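Local coordinates for protein UL16 (Human herpesvirus 5 strain ad169, PDB 2WY3) that helps human cytomegalovirus evade natural killer cells by retaining ULBP ligands inside the cell and blocking their interaction with the KLRK1 receptor, at residues G50-Q56 with V109-L115; L64-Q68 with T96-T100. All coordinates share one frame; numbering follows the deposited sequence.

Contact 1 (G50-Q56 with V109-L115)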
ATOM      1  N   GLY B  50      -1.237   1.904  17.110  1.00 14.29           N
ATOM      2  CA  GLY B  50      -0.148   2.796  16.764  1.00 17.13           C
ATOM      3  C   GLY B  50       1.172   2.113  16.537  1.00 13.64           C
ATOM      4  O   GLY B  50       1.265   0.878  16.552  1.00 13.40           O
ATOM      5  N   VAL B  51       2.209   2.929  16.380  1.00 13.90           N
ATOM      6  CA  VAL B  51       3.528   2.427  16.017  1.00 13.79           C
ATOM      7  C   VAL B  51       4.584   3.085  16.902  1.00 12.24           C
ATOM      8  O   VAL B  51       4.639   4.308  17.000  1.00 15.98           O
ATOM      9  CB  VAL B  51       3.862   2.744  14.544  1.00 14.48           C
ATOM     10  CG1 VAL B  51       5.188   2.125  14.165  1.00 16.68           C
ATOM     11  CG2 VAL B  51       2.752   2.233  13.615  1.00 17.93           C
ATOM     12  N   ALA B  52       5.401   2.258  17.551  1.00 13.65           N
ATOM     13  CA  ALA B  52       6.520   2.741  18.354  1.00 12.80           C
ATOM     14  C   ALA B  52       7.808   2.656  17.547  1.00 15.34           C
ATOM     15  O   ALA B  52       8.039   1.670  16.847  1.00 14.94           O
ATOM     16  CB  ALA B  52       6.650   1.894  19.633  1.00 15.09           C
ATOM     17  N   PHE B  53       8.645   3.685  17.656  1.00 13.05           N
ATOM     18  CA  PHE B  53       9.944   3.709  16.991  1.00 12.35           C
ATOM     19  C   PHE B  53      11.067   3.805  18.025  1.00 18.56           C
ATOM     20  O   PHE B  53      11.176   4.809  18.744  1.00 21.10           O
ATOM     21  CB  PHE B  53      10.041   4.908  16.030  1.00 12.81           C
ATOM     22  CG  PHE B  53      11.455   5.202  15.564  1.00 15.45           C
ATOM     23  CD1 PHE B  53      12.249   4.199  15.039  1.00 11.87           C
ATOM     24  CD2 PHE B  53      11.981   6.484  15.663  1.00 21.20           C
ATOM     25  CE1 PHE B  53      13.552   4.454  14.615  1.00 15.82           C
ATOM     26  CE2 PHE B  53      13.282   6.756  15.236  1.00 23.40           C
ATOM     27  CZ  PHE B  53      14.072   5.738  14.716  1.00 17.70           C
ATOM     28  N   THR B  54      11.905   2.778  18.093  1.00 11.31           N
ATOM     29  CA  THR B  54      13.040   2.788  19.026  1.00 12.73           C
ATOM     30  C   THR B  54      14.320   3.008  18.216  1.00 15.49           C
ATOM     31  O   THR B  54      14.633   2.224  17.327  1.00 13.24           O
ATOM     32  CB  THR B  54      13.116   1.443  19.807  1.00 16.58           C
ATOM     33  OG1 THR B  54      11.911   1.248  20.572  1.00 16.40           O
ATOM     34  CG2 THR B  54      14.316   1.427  20.748  1.00 18.47           C
ATOM     35  N   TRP B  55      15.062   4.073  18.513  1.00 15.62           N
ATOM     36  CA  TRP B  55      16.249   4.430  17.724  1.00 14.56           C
ATOM     37  C   TRP B  55      17.335   3.355  17.819  1.00 14.28           C
ATOM     38  O   TRP B  55      17.610   2.851  18.903  1.00 17.02           O
ATOM     39  CB  TRP B  55      16.818   5.751  18.259  1.00 14.67           C
ATOM     40  CG  TRP B  55      17.852   6.378  17.386  1.00 16.44           C
ATOM     41  CD1 TRP B  55      17.941   6.317  16.016  1.00 14.72           C
ATOM     42  CD2 TRP B  55      18.931   7.202  17.826  1.00 15.62           C
ATOM     43  NE1 TRP B  55      19.030   7.066  15.581  1.00 15.73           N
ATOM     44  CE2 TRP B  55      19.650   7.611  16.678  1.00 14.65           C
ATOM     45  CE3 TRP B  55      19.354   7.648  19.084  1.00 18.89           C
ATOM     46  CZ2 TRP B  55      20.778   8.436  16.758  1.00 18.12           C
ATOM     47  CZ3 TRP B  55      20.481   8.460  19.160  1.00 20.39           C
ATOM     48  CH2 TRP B  55      21.174   8.850  18.002  1.00 17.98           C
ATOM     49  N   GLN B  56      17.956   3.010  16.691  1.00 15.00           N
ATOM     50  CA  GLN B  56      18.990   1.973  16.709  1.00 17.02           C
ATOM     51  C   GLN B  56      20.086   2.295  17.711  1.00 19.56           C
ATOM     52  O   GLN B  56      20.648   1.396  18.335  1.00 16.67           O
ATOM     53  CB  GLN B  56      19.638   1.796  15.328  1.00 15.54           C
ATOM     54  CG  GLN B  56      20.650   0.640  15.277  1.00 16.97           C
ATOM     55  CD  GLN B  56      21.263   0.447  13.895  1.00 25.07           C
ATOM     56  OE1 GLN B  56      20.906   1.136  12.953  1.00 21.72           O
ATOM     57  NE2 GLN B  56      22.182  -0.509  13.774  1.00 24.51           N
ATOM     58  N   VAL B 109      16.886   4.963  11.530  1.00 12.93           N
ATOM     59  CA  VAL B 109      17.230   3.549  11.687  1.00 12.55           C
ATOM     60  C   VAL B 109      16.821   3.078  13.086  1.00 14.22           C
ATOM     61  O   VAL B 109      16.857   3.846  14.053  1.00 15.08           O
ATOM     62  CB  VAL B 109      18.746   3.267  11.454  1.00 16.28           C
ATOM     63  CG1 VAL B 109      19.083   3.308   9.951  1.00 15.59           C
ATOM     64  CG2 VAL B 109      19.613   4.245  12.251  1.00 18.53           C
ATOM     65  N   GLY B 110      16.404   1.822  13.193  1.00 13.95           N
ATOM     66  CA  GLY B 110      15.953   1.316  14.473  1.00 13.63           C
ATOM     67  C   GLY B 110      14.857   0.283  14.317  1.00 14.88           C
ATOM     68  O   GLY B 110      14.885  -0.505  13.375  1.00 14.24           O
ATOM     69  N   ARG B 111      13.925   0.280  15.262  1.00 12.97           N
ATOM     70  CA  ARG B 111      12.910  -0.784  15.359  1.00 11.18           C
ATOM     71  C   ARG B 111      11.536  -0.149  15.379  1.00 14.94           C
ATOM     72  O   ARG B 111      11.280   0.720  16.219  1.00 16.01           O
ATOM     73  CB  ARG B 111      13.135  -1.541  16.671  1.00 13.51           C
ATOM     74  CG  ARG B 111      12.424  -2.890  16.800  1.00 17.55           C
ATOM     75  CD  ARG B 111      12.713  -3.514  18.177  1.00 17.29           C
ATOM     76  NE  ARG B 111      11.811  -2.984  19.191  1.00 21.31           N
ATOM     77  CZ  ARG B 111      12.190  -2.455  20.347  1.00 22.58           C
ATOM     78  NH1 ARG B 111      13.482  -2.387  20.673  1.00 24.01           N
ATOM     79  NH2 ARG B 111      11.264  -1.997  21.180  1.00 17.99           N
ATOM     80  N   TYR B 112      10.657  -0.570  14.465  1.00 11.90           N
ATOM     81  CA  TYR B 112       9.287  -0.051  14.390  1.00 10.99           C
ATOM     82  C   TYR B 112       8.334  -1.165  14.800  1.00 13.33           C
ATOM     83  O   TYR B 112       8.269  -2.197  14.127  1.00 14.82           O
ATOM     84  CB  TYR B 112       8.952   0.445  12.964  1.00 12.66           C
ATOM     85  CG  TYR B 112       9.759   1.684  12.593  1.00 16.40           C
ATOM     86  CD1 TYR B 112       9.198   2.956  12.702  1.00 16.52           C
ATOM     87  CD2 TYR B 112      11.085   1.578  12.174  1.00 11.81           C
ATOM     88  CE1 TYR B 112       9.938   4.098  12.385  1.00 12.28           C
ATOM     89  CE2 TYR B 112      11.832   2.724  11.854  1.00 14.53           C
ATOM     90  CZ  TYR B 112      11.251   3.968  11.969  1.00 15.15           C
ATOM     91  OH  TYR B 112      11.994   5.099  11.664  1.00 15.64           O
ATOM     92  N   ASP B 113       7.621  -0.959  15.904  1.00 12.78           N
ATOM     93  CA  ASP B 113       6.736  -1.981  16.470  1.00 13.12           C
ATOM     94  C   ASP B 113       5.284  -1.543  16.298  1.00 14.14           C
ATOM     95  O   ASP B 113       4.873  -0.534  16.872  1.00 14.04           O
ATOM     96  CB  ASP B 113       7.021  -2.183  17.968  1.00 13.71           C
ATOM     97  CG  ASP B 113       8.359  -2.872  18.229  1.00 18.07           C
ATOM     98  OD1 ASP B 113       8.716  -3.786  17.466  1.00 16.70           O
ATOM     99  OD2 ASP B 113       9.061  -2.506  19.194  1.00 17.30           O
ATOM    100  N   CYS B 114       4.512  -2.297  15.521  1.00 13.20           N
ATOM    101  CA  CYS B 114       3.081  -2.017  15.382  1.00 14.06           C
ATOM    102  C   CYS B 114       2.341  -2.637  16.544  1.00 13.41           C
ATOM    103  O   CYS B 114       2.400  -3.850  16.751  1.00 12.50           O
ATOM    104  CB  CYS B 114       2.545  -2.566  14.071  1.00 18.90           C
ATOM    105  SG  CYS B 114       3.224  -1.598  12.685  1.00 22.68           S
ATOM    106  N   LEU B 115       1.627  -1.794  17.290  1.00 13.41           N
ATOM    107  CA  LEU B 115       1.128  -2.146  18.606  1.00 12.98           C
ATOM    108  C   LEU B 115      -0.359  -2.380  18.584  1.00 12.49           C
ATOM    109  O   LEU B 115      -1.071  -1.746  17.814  1.00 14.38           O
ATOM    110  CB  LEU B 115       1.376  -0.990  19.586  1.00 15.69           C
ATOM    111  CG  LEU B 115       2.813  -0.483  19.722  1.00 17.53           C
ATOM    112  CD1 LEU B 115       2.863   0.622  20.785  1.00 22.74           C
ATOM    113  CD2 LEU B 115       3.735  -1.631  20.087  1.00 19.86           C
TER
HETATM  114  O   HOH W   1       9.950   0.200  18.909  1.00 15.46           O
HETATM  115  O   HOH W   2      11.294   0.266  22.993  1.00 29.23           O
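Gly50 with Leu115, Ala52 with Asp113 and Thr54 with Arg111 are the hydrogen-bonded pairs of an antiparallel beta ladder between neighbouring central strands of a beta-sandwich. Ala52 and Thr54 each donate and accept: Ala52 N reaches Asp113 O at 2.9 Å, and Asp113 N returns to Ala52 O at 2.8 Å. Gly50 O accepts from Leu115 N, whereas Gly50 N, though buried, has no partner in the model. Past the strand end, Gln56 N still finds Val109 O, from above the carbonyl plane. Gly110 suits its place because its backbone angles (phi 148°, psi -145°) call for glycine.

Phe53 and Tyr112, a non-hydrogen-bonded pair, form an offset stack (planes at 16°) on the face carrying Val51 and Cys114; Tyr112 OH, over the Phe53 ring, is hydrogen-bonded to Thr108 O and Arg102.

The other face is apolar where Ala52 CB meets Leu115 CD1 and polar at the Arg111 end. Arg111, bent at its third torsion, grips Asp113 OD2 side-on with NE and NH2; Arg127 takes OD1. Thr54 OG1 bonds two waters: one, with more acceptors in reach than protons, also lies 2.9 Å from Asp113 OD2; the other accepts from Arg111 NH2 at 2.9 Å.

Contact 2 (L64-Q68 with T96-T100)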
ATOM      1  N   LEU B  64       6.523   7.669  19.051  1.00 17.92           N
ATOM      2  CA  LEU B  64       5.245   6.980  18.960  1.00 18.81           C
ATOM      3  C   LEU B  64       4.284   7.784  18.112  1.00 19.51           C
ATOM      4  O   LEU B  64       4.208   8.998  18.253  1.00 19.92           O
ATOM      5  CB  LEU B  64       4.658   6.854  20.374  1.00 19.53           C
ATOM      6  CG  LEU B  64       3.313   6.143  20.531  1.00 20.40           C
ATOM      7  CD1 LEU B  64       3.475   4.644  20.275  1.00 22.43           C
ATOM      8  CD2 LEU B  64       2.734   6.393  21.935  1.00 23.32           C
ATOM      9  N   TRP B  65       3.543   7.118  17.234  1.00 16.84           N
ATOM     10  CA  TRP B  65       2.372   7.748  16.644  1.00 16.44           C
ATOM     11  C   TRP B  65       1.149   6.876  16.868  1.00 14.60           C
ATOM     12  O   TRP B  65       1.273   5.655  16.952  1.00 15.34           O
ATOM     13  CB  TRP B  65       2.581   8.142  15.167  1.00 15.52           C
ATOM     14  CG  TRP B  65       2.545   7.071  14.072  1.00 12.52           C
ATOM     15  CD1 TRP B  65       3.610   6.381  13.560  1.00 15.32           C
ATOM     16  CD2 TRP B  65       1.398   6.678  13.287  1.00 15.35           C
ATOM     17  NE1 TRP B  65       3.188   5.558  12.524  1.00 13.76           N
ATOM     18  CE2 TRP B  65       1.839   5.723  12.342  1.00 16.86           C
ATOM     19  CE3 TRP B  65       0.042   7.039  13.300  1.00 17.40           C
ATOM     20  CZ2 TRP B  65       0.969   5.111  11.421  1.00 20.04           C
ATOM     21  CZ3 TRP B  65      -0.829   6.427  12.388  1.00 17.91           C
ATOM     22  CH2 TRP B  65      -0.356   5.471  11.464  1.00 18.24           C
ATOM     23  N   LEU B  66      -0.014   7.508  17.002  1.00 15.95           N
ATOM     24  CA  LEU B  66      -1.229   6.812  17.418  1.00 16.04           C
ATOM     25  C   LEU B  66      -2.415   7.139  16.510  1.00 15.87           C
ATOM     26  O   LEU B  66      -2.516   8.236  15.978  1.00 18.13           O
ATOM     27  CB  LEU B  66      -1.599   7.183  18.863  1.00 17.17           C
ATOM     28  CG  LEU B  66      -0.591   6.822  19.960  1.00 16.69           C
ATOM     29  CD1 LEU B  66      -1.051   7.390  21.296  1.00 23.79           C
ATOM     30  CD2 LEU B  66      -0.401   5.301  20.032  1.00 17.08           C
ATOM     31  N   TYR B  67      -3.310   6.162  16.373  1.00 17.10           N
ATOM     32  CA  TYR B  67      -4.437   6.229  15.443  1.00 17.62           C
ATOM     33  C   TYR B  67      -5.701   5.787  16.174  1.00 18.86           C
ATOM     34  O   TYR B  67      -5.669   4.827  16.950  1.00 21.53           O
ATOM     35  CB  TYR B  67      -4.147   5.282  14.277  1.00 15.03           C
ATOM     36  CG  TYR B  67      -4.957   5.492  13.019  1.00 17.04           C
ATOM     37  CD1 TYR B  67      -5.893   4.546  12.604  1.00 23.22           C
ATOM     38  CD2 TYR B  67      -4.756   6.618  12.222  1.00 20.19           C
ATOM     39  CE1 TYR B  67      -6.622   4.731  11.430  1.00 19.56           C
ATOM     40  CE2 TYR B  67      -5.465   6.800  11.064  1.00 21.63           C
ATOM     41  CZ  TYR B  67      -6.388   5.852  10.668  1.00 22.85           C
ATOM     42  OH  TYR B  67      -7.098   6.054   9.509  1.00 31.33           O
ATOM     43  N   GLN B  68      -6.805   6.498  15.957  1.00 16.75           N
ATOM     44  CA  GLN B  68      -8.080   6.153  16.586  1.00 19.77           C
ATOM     45  C   GLN B  68      -9.223   6.698  15.750  1.00 20.80           C
ATOM     46  O   GLN B  68      -9.201   7.864  15.345  1.00 24.26           O
ATOM     47  CB  GLN B  68      -8.168   6.744  18.003  1.00 21.89           C
ATOM     48  CG  GLN B  68      -9.417   6.325  18.813  1.00 19.95           C
ATOM     49  CD  GLN B  68      -9.570   7.126  20.103  1.00 24.53           C
ATOM     50  OE1 GLN B  68      -9.111   8.265  20.188  1.00 25.82           O
ATOM     51  NE2 GLN B  68     -10.225   6.537  21.109  1.00 24.09           N
ATOM     52  N   THR B  96      -7.856  -2.439   8.649  1.00 18.18           N
ATOM     53  CA  THR B  96      -7.234  -1.127   8.686  1.00 16.27           C
ATOM     54  C   THR B  96      -5.728  -1.339   8.581  1.00 17.36           C
ATOM     55  O   THR B  96      -5.181  -2.178   9.273  1.00 18.31           O
ATOM     56  CB  THR B  96      -7.526  -0.419  10.021  1.00 22.85           C
ATOM     57  OG1 THR B  96      -8.941  -0.245  10.167  1.00 24.60           O
ATOM     58  CG2 THR B  96      -6.841   0.939  10.062  1.00 24.70           C
ATOM     59  N   LYS B  97      -5.062  -0.596   7.705  1.00 16.43           N
ATOM     60  CA  LYS B  97      -3.607  -0.685   7.633  1.00 16.78           C
ATOM     61  C   LYS B  97      -2.998   0.599   8.165  1.00 18.73           C
ATOM     62  O   LYS B  97      -3.484   1.693   7.860  1.00 20.24           O
ATOM     63  CB  LYS B  97      -3.162  -0.890   6.190  1.00 19.27           C
ATOM     64  CG  LYS B  97      -3.403  -2.297   5.666  1.00 25.94           C
ATOM     65  CD  LYS B  97      -3.145  -2.355   4.168  1.00 27.75           C
ATOM     66  CE  LYS B  97      -3.195  -3.784   3.654  1.00 34.05           C
ATOM     67  NZ  LYS B  97      -3.171  -3.801   2.168  1.00 32.07           N
ATOM     68  N   LEU B  98      -1.942   0.468   8.962  1.00 15.93           N
ATOM     69  CA  LEU B  98      -1.171   1.633   9.373  1.00 16.99           C
ATOM     70  C   LEU B  98       0.095   1.691   8.521  1.00 15.80           C
ATOM     71  O   LEU B  98       0.873   0.732   8.485  1.00 17.45           O
ATOM     72  CB  LEU B  98      -0.790   1.536  10.856  1.00 16.30           C
ATOM     73  CG  LEU B  98      -1.914   1.584  11.894  1.00 19.08           C
ATOM     74  CD1 LEU B  98      -1.338   1.817  13.283  1.00 18.11           C
ATOM     75  CD2 LEU B  98      -2.925   2.674  11.547  1.00 21.69           C
ATOM     76  N   TYR B  99       0.305   2.817   7.846  1.00 16.58           N
ATOM     77  CA  TYR B  99       1.468   3.000   6.982  1.00 17.01           C
ATOM     78  C   TYR B  99       2.466   3.929   7.625  1.00 20.29           C
ATOM     79  O   TYR B  99       2.117   5.041   8.014  1.00 18.26           O
ATOM     80  CB  TYR B  99       1.051   3.638   5.650  1.00 17.73           C
ATOM     81  CG  TYR B  99       0.341   2.711   4.711  1.00 18.76           C
ATOM     82  CD1 TYR B  99       1.001   2.172   3.610  1.00 20.86           C
ATOM     83  CD2 TYR B  99      -0.993   2.369   4.916  1.00 18.35           C
ATOM     84  CE1 TYR B  99       0.355   1.323   2.735  1.00 18.99           C
ATOM     85  CE2 TYR B  99      -1.648   1.510   4.043  1.00 19.87           C
ATOM     86  CZ  TYR B  99      -0.961   0.993   2.954  1.00 17.94           C
ATOM     87  OH  TYR B  99      -1.590   0.136   2.084  1.00 26.22           O
ATOM     88  N   THR B 100       3.710   3.474   7.734  1.00 17.20           N
ATOM     89  CA  THR B 100       4.804   4.328   8.168  1.00 16.91           C
ATOM     90  C   THR B 100       5.912   4.252   7.125  1.00 19.00           C
ATOM     91  O   THR B 100       6.592   3.232   7.011  1.00 21.31           O
ATOM     92  CB  THR B 100       5.368   3.877   9.536  1.00 18.90           C
ATOM     93  OG1 THR B 100       4.293   3.764  10.489  1.00 19.89           O
ATOM     94  CG2 THR B 100       6.412   4.884  10.040  1.00 20.48           C
TER
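Trp65 and Thr100 make the one hydrogen bond between these strands, whose axes run nearly antiparallel 9.7 Å apart, too far for backbone pairing. Indole NE1 donates to Thr100 OG1 at 2.9 Å, with an angle of 157° at the hydrogen, and the hydroxyl oxygen lies in the indole plane. The first torsion of Trp65 (chi1 76°) sets CG between the backbone N and the carbonyl carbon, and this swings the indole across so that its NE1 edge faces Thr100. Threonine suits this place: it is small enough to leave room for the indole, yet supplies an acceptor for its N-H in a buried setting.

Most of the remaining contacts are apolar. Leu98 CD2 sits over the Tyr67 ring in a CH-pi contact, 4.1 Å from the centroid, while Trp65 CH2 approaches the same carbon at 3.8 Å. A leucine suits the place because one methyl can touch both rings, which also meet directly, Tyr67 CD2 lying at the indole edge. Farther along, Thr96 CG2 lies 4.0 Å from Tyr67 CE1.

Phe76 meets the indole edge-to-face, and Ile49 packs on both Tyr67 and Leu98. On the outer side of strand 95-102, Tyr99 OH hydrogen-bonds to an acidic side chain of another protein chain. Side chains from two facing sheets, packed at a strand-axis separation near 10 Å, form the core of a beta-sandwich, here of the UL16 ectodomain.

Both contacts are buried and lie equally near the centre of the chain, but they join the fold in different ways. Contact 1 pairs neighbouring strands within one sheet, so backbone hydrogen bonds dominate and the side chains divide between an aromatic face and one that is partly charged and hydrated. Contact 2 spans from that sheet to the other; it rests mainly on side chains, with no backbone pairing between the strands. Strands 49-55 and 62-68 are adjacent, and a probable hydrogen bond from Val51 N to Trp65 O ties the contacts together. Val51 and Gly50 also pack against Thr100 and Leu98. The disulfide between Cys114 and Cys38 adds a covalent tie between the two sheets.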